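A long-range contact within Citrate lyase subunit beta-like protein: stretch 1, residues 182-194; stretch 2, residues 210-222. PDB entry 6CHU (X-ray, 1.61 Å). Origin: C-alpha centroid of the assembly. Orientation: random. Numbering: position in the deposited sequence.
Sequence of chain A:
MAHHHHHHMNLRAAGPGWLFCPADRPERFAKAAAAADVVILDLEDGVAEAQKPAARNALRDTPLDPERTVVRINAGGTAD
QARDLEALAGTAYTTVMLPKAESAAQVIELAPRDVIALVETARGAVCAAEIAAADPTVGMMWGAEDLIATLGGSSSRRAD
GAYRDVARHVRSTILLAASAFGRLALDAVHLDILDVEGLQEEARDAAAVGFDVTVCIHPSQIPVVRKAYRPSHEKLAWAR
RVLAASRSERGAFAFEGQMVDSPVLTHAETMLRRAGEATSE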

# COMPACT_ATOMS: atom_id res chain seq x y z
N GLY A 182 -0.40 16.53 8.67
CA GLY A 182 0.35 17.19 9.71
C GLY A 182 0.22 16.57 11.08
O GLY A 182 0.43 17.26 12.09
N ARG A 183 -0.11 15.28 11.16
CA ARG A 183 -0.30 14.62 12.45
C ARG A 183 0.99 13.93 12.89
O ARG A 183 1.86 13.61 12.08
N LEU A 184 1.09 13.70 14.20
CA LEU A 184 2.15 12.84 14.71
C LEU A 184 1.98 11.42 14.18
O LEU A 184 0.85 10.93 14.07
N ALA A 185 3.10 10.75 13.89
CA ALA A 185 3.07 9.35 13.48
C ALA A 185 3.72 8.50 14.57
O ALA A 185 4.88 8.72 14.92
N LEU A 186 2.96 7.53 15.09
CA LEU A 186 3.42 6.67 16.18
C LEU A 186 3.56 5.24 15.67
O LEU A 186 2.60 4.68 15.13
N ASP A 187 4.74 4.65 15.86
CA ASP A 187 4.98 3.28 15.40
C ASP A 187 4.52 2.28 16.46
O ASP A 187 4.49 2.58 17.66
N ALA A 188 4.18 1.08 15.99
CA ALA A 188 3.56 0.05 16.82
C ALA A 188 4.53 -0.52 17.87
O ALA A 188 5.76 -0.49 17.72
N VAL A 189 3.93 -1.08 18.92
CA VAL A 189 4.70 -1.62 20.04
C VAL A 189 5.42 -2.90 19.63
O VAL A 189 4.97 -3.65 18.76
N HIS A 190 6.53 -3.15 20.30
CA HIS A 190 7.33 -4.36 20.11
C HIS A 190 7.01 -5.26 21.29
O HIS A 190 7.53 -5.06 22.38
N LEU A 191 6.14 -6.26 21.07
CA LEU A 191 5.65 -7.05 22.19
C LEU A 191 6.72 -7.94 22.82
O LEU A 191 6.60 -8.29 24.00
N ASP A 192 7.76 -8.29 22.06
CA ASP A 192 8.84 -9.14 22.58
C ASP A 192 9.81 -8.25 23.35
O ASP A 192 10.78 -7.74 22.80
N ILE A 193 9.55 -8.12 24.66
CA ILE A 193 10.23 -7.11 25.48
C ILE A 193 11.74 -7.37 25.52
O ILE A 193 12.55 -6.45 25.40
N LEU A 194 12.13 -8.63 25.74
CA LEU A 194 13.55 -8.94 25.85
C LEU A 194 14.27 -8.92 24.51
O LEU A 194 15.50 -8.98 24.49
N GLY A 210 10.71 8.70 9.28
CA GLY A 210 10.00 9.85 9.79
C GLY A 210 8.87 9.60 10.76
O GLY A 210 8.05 10.50 10.98
N PHE A 211 8.77 8.41 11.34
CA PHE A 211 7.91 8.28 12.50
C PHE A 211 8.41 9.25 13.57
O PHE A 211 9.60 9.58 13.63
N ASP A 212 7.48 9.76 14.37
CA ASP A 212 7.82 10.71 15.43
C ASP A 212 8.04 10.03 16.77
O ASP A 212 8.72 10.60 17.64
N VAL A 213 7.46 8.85 16.94
CA VAL A 213 7.35 8.16 18.22
C VAL A 213 7.41 6.66 17.97
O VAL A 213 6.83 6.17 17.00
N THR A 214 8.09 5.93 18.86
CA THR A 214 7.86 4.49 19.00
C THR A 214 7.22 4.25 20.35
O THR A 214 7.78 4.64 21.39
N VAL A 215 6.05 3.63 20.36
CA VAL A 215 5.35 3.36 21.61
C VAL A 215 5.88 2.06 22.21
O VAL A 215 6.18 1.10 21.49
N CYS A 216 6.04 2.06 23.53
CA CYS A 216 6.63 0.95 24.27
C CYS A 216 5.63 0.39 25.28
O CYS A 216 4.74 1.10 25.75
N ILE A 217 5.80 -0.89 25.62
CA ILE A 217 4.98 -1.53 26.65
C ILE A 217 5.78 -1.90 27.88
O ILE A 217 5.21 -2.43 28.85
N HIS A 218 7.09 -1.62 27.90
CA HIS A 218 7.90 -1.86 29.09
C HIS A 218 8.94 -0.74 29.20
O HIS A 218 9.50 -0.33 28.17
N PRO A 219 9.20 -0.23 30.40
CA PRO A 219 10.11 0.92 30.52
C PRO A 219 11.52 0.65 30.04
O PRO A 219 12.22 1.59 29.64
N SER A 220 11.97 -0.62 30.06
CA SER A 220 13.30 -0.95 29.56
C SER A 220 13.45 -0.63 28.08
O SER A 220 14.58 -0.51 27.59
N GLN A 221 12.34 -0.52 27.35
CA GLN A 221 12.40 -0.20 25.93
C GLN A 221 12.64 1.28 25.67
O GLN A 221 13.08 1.63 24.57
N ILE A 222 12.38 2.15 26.65
CA ILE A 222 12.49 3.59 26.40
C ILE A 222 13.92 4.01 26.05
O ILE A 222 14.09 4.77 25.09

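Strands 184-187 and 213-216 pair in parallel. Asp-187 N donates to Val-213 O (2.8 Å), and Val-215 N donates to Asp-187 O (3.3 Å). Ala-185 O accepts twice: from Asp-212 N at 2.9 Å, and weakly from Val-213 N at 3.3 Å.

Asp-212 points toward stretch 1 in the m rotamer. Its OD2 accepts from Ala-185 N at 2.8 Å, so a side chain satisfies the amide at this end of the pairing. Its CB also meets Leu-184 CD2 at 3.5 Å.

Leu-186 (m, p) and Val-213 (t) share one face of the sheet, with CG to CB 3.9 Å. Leu-186 CD2 also reaches Val-215 CG2 at 3.8 Å. Asp-187 (t) and Thr-214 (m) lie on the other face. Asp-187 CB sits over the Phe-211 ring, 4.0 Å from its centroid. Water 1 donates to Asp-187 OD2 (2.8 Å) and lies 2.6 Å from Thr-214 OG1. Both Asp-187 carboxylate oxygens have further partners elsewhere in the structure.

Beyond strand 184-187, water 2 fills a gap in the backbone pairing. It accepts from His-190 N and donates to Val-215 O, both at 2.8 Å. Val-189 (m) packs its CG1 against Val-215 CG1 (3.8 Å) and Ile-217 CG2 (3.9 Å).

Ile-217 points toward stretch 1, with chi1 p and chi2 at 112°, between wells. Its CD1 touches Ile-193 CG1 at 3.4 Å. Ile-193 (m, t) also lays CG2 over a face of the His-218 ring.

Gln-221 (m, t) uses both ends of its amide. NE2 donates to His-190 O and to water 3, both at 2.9 Å. OE1 accepts from Ile-217 N (2.9 Å) and His-218 N (3.1 Å). His-218 ND1 accepts the capping bond from Ser-220 N at 3.1 Å. Water 4 donates to Ile-193 O and also hydrogen-bonds Ser-220 OG, each at 2.8 Å.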

# COMPACT_ATOMS: atom_id res chain seq x y z
CB ARG A 183 -1.43 13.59 12.37
CG ARG A 183 -2.68 14.05 11.59
CD ARG A 183 -3.25 15.37 12.12
NE ARG A 183 -4.60 15.58 11.63
CZ ARG A 183 -5.25 16.74 11.69
NH1 ARG A 183 -4.65 17.81 12.19
NH2 ARG A 183 -6.50 16.83 11.22
CB LEU A 184 2.14 12.80 16.24
CG LEU A 184 2.86 13.81 17.11
CD1 LEU A 184 2.86 13.25 18.53
CD2 LEU A 184 4.27 14.02 16.66
CB ALA A 185 3.81 9.15 12.15
CB LEU A 186 2.45 6.72 17.36
CG LEU A 186 2.26 8.04 18.12
CD1 LEU A 186 1.42 9.04 17.32
CD2 LEU A 186 1.56 7.73 19.42
CB ASP A 187 6.46 3.07 15.08
CG ASP A 187 6.70 1.91 14.12
OD1 ASP A 187 5.81 1.56 13.34
OD2 ASP A 187 7.80 1.33 14.17
CB ALA A 188 3.04 -1.10 15.95
CB VAL A 189 3.79 -1.89 21.25
CG1 VAL A 189 3.17 -0.60 21.76
CG2 VAL A 189 2.71 -2.91 20.91
CB HIS A 190 8.81 -4.00 20.06
CG HIS A 190 9.68 -5.06 19.47
ND1 HIS A 190 9.88 -5.19 18.12
CD2 HIS A 190 10.40 -6.04 20.06
CE1 HIS A 190 10.69 -6.21 17.89
NE2 HIS A 190 11.01 -6.75 19.05
CB LEU A 191 4.46 -7.92 21.77
CG LEU A 191 3.15 -7.17 21.50
CD1 LEU A 191 2.04 -8.17 21.36
CD2 LEU A 191 2.82 -6.19 22.62
CB ASP A 192 9.54 -9.90 21.46
CG ASP A 192 10.47 -10.98 21.97
OD1 ASP A 192 10.76 -11.00 23.19
OD2 ASP A 192 10.94 -11.80 21.16
CB ILE A 193 9.64 -7.09 26.90
CG1 ILE A 193 8.19 -6.60 26.85
CG2 ILE A 193 10.49 -6.23 27.82
CD1 ILE A 193 7.49 -6.66 28.19
CB LEU A 194 13.73 -10.31 26.52
CG LEU A 194 13.20 -10.40 27.95
CD1 LEU A 194 13.43 -11.80 28.51
CD2 LEU A 194 13.87 -9.36 28.83
CB PHE A 211 7.90 6.84 13.04
CG PHE A 211 6.91 5.94 12.34
CD1 PHE A 211 5.59 5.91 12.74
CD2 PHE A 211 7.32 5.13 11.28
CE1 PHE A 211 4.67 5.09 12.10
CE2 PHE A 211 6.41 4.29 10.63
CZ PHE A 211 5.07 4.27 11.05
CB ASP A 212 6.71 11.74 15.59
CG ASP A 212 6.48 12.52 14.32
OD1 ASP A 212 7.40 13.26 13.95
OD2 ASP A 212 5.43 12.34 13.68
CB VAL A 213 6.02 8.53 18.93
CG1 VAL A 213 5.77 7.59 20.13
CG2 VAL A 213 6.00 10.00 19.37
CB THR A 214 9.16 3.70 18.87
OG1 THR A 214 9.57 3.69 17.49
CG2 THR A 214 8.97 2.26 19.34
CB VAL A 215 3.83 3.31 21.39
CG1 VAL A 215 3.11 3.09 22.72
CG2 VAL A 215 3.37 4.64 20.75
CB CYS A 216 7.88 1.40 25.03
SG CYS A 216 9.15 2.08 23.97
CB ILE A 217 4.25 -2.76 26.08
CG1 ILE A 217 5.17 -3.53 25.15
CG2 ILE A 217 3.01 -2.33 25.27
CD1 ILE A 217 5.54 -4.83 25.68
CB HIS A 218 8.60 -3.22 29.02
CG HIS A 218 9.22 -3.66 30.31
ND1 HIS A 218 10.49 -3.30 30.68
CD2 HIS A 218 8.74 -4.45 31.30
CE1 HIS A 218 10.78 -3.85 31.85
NE2 HIS A 218 9.73 -4.54 32.25
CB PRO A 219 10.07 1.26 32.01
CG PRO A 219 9.63 0.00 32.69
CD PRO A 219 8.70 -0.68 31.72
CB SER A 220 13.61 -2.43 29.80
OG SER A 220 12.75 -3.23 29.01
CB GLN A 221 11.10 -0.65 25.25
CG GLN A 221 10.81 -2.14 25.41
CD GLN A 221 9.49 -2.55 24.78
OE1 GLN A 221 8.45 -1.98 25.09
NE2 GLN A 221 9.53 -3.54 23.89
CB ILE A 222 11.93 4.38 27.60
CG1 ILE A 222 10.42 4.16 27.73
CG2 ILE A 222 12.24 5.86 27.43
CD1 ILE A 222 9.58 4.81 26.63
O HOH W 1 9.59 1.37 16.29
O HOH W 2 8.08 -0.89 21.08
O HOH W 3 12.05 -4.81 23.21
O HOH W 4 14.03 -4.80 27.06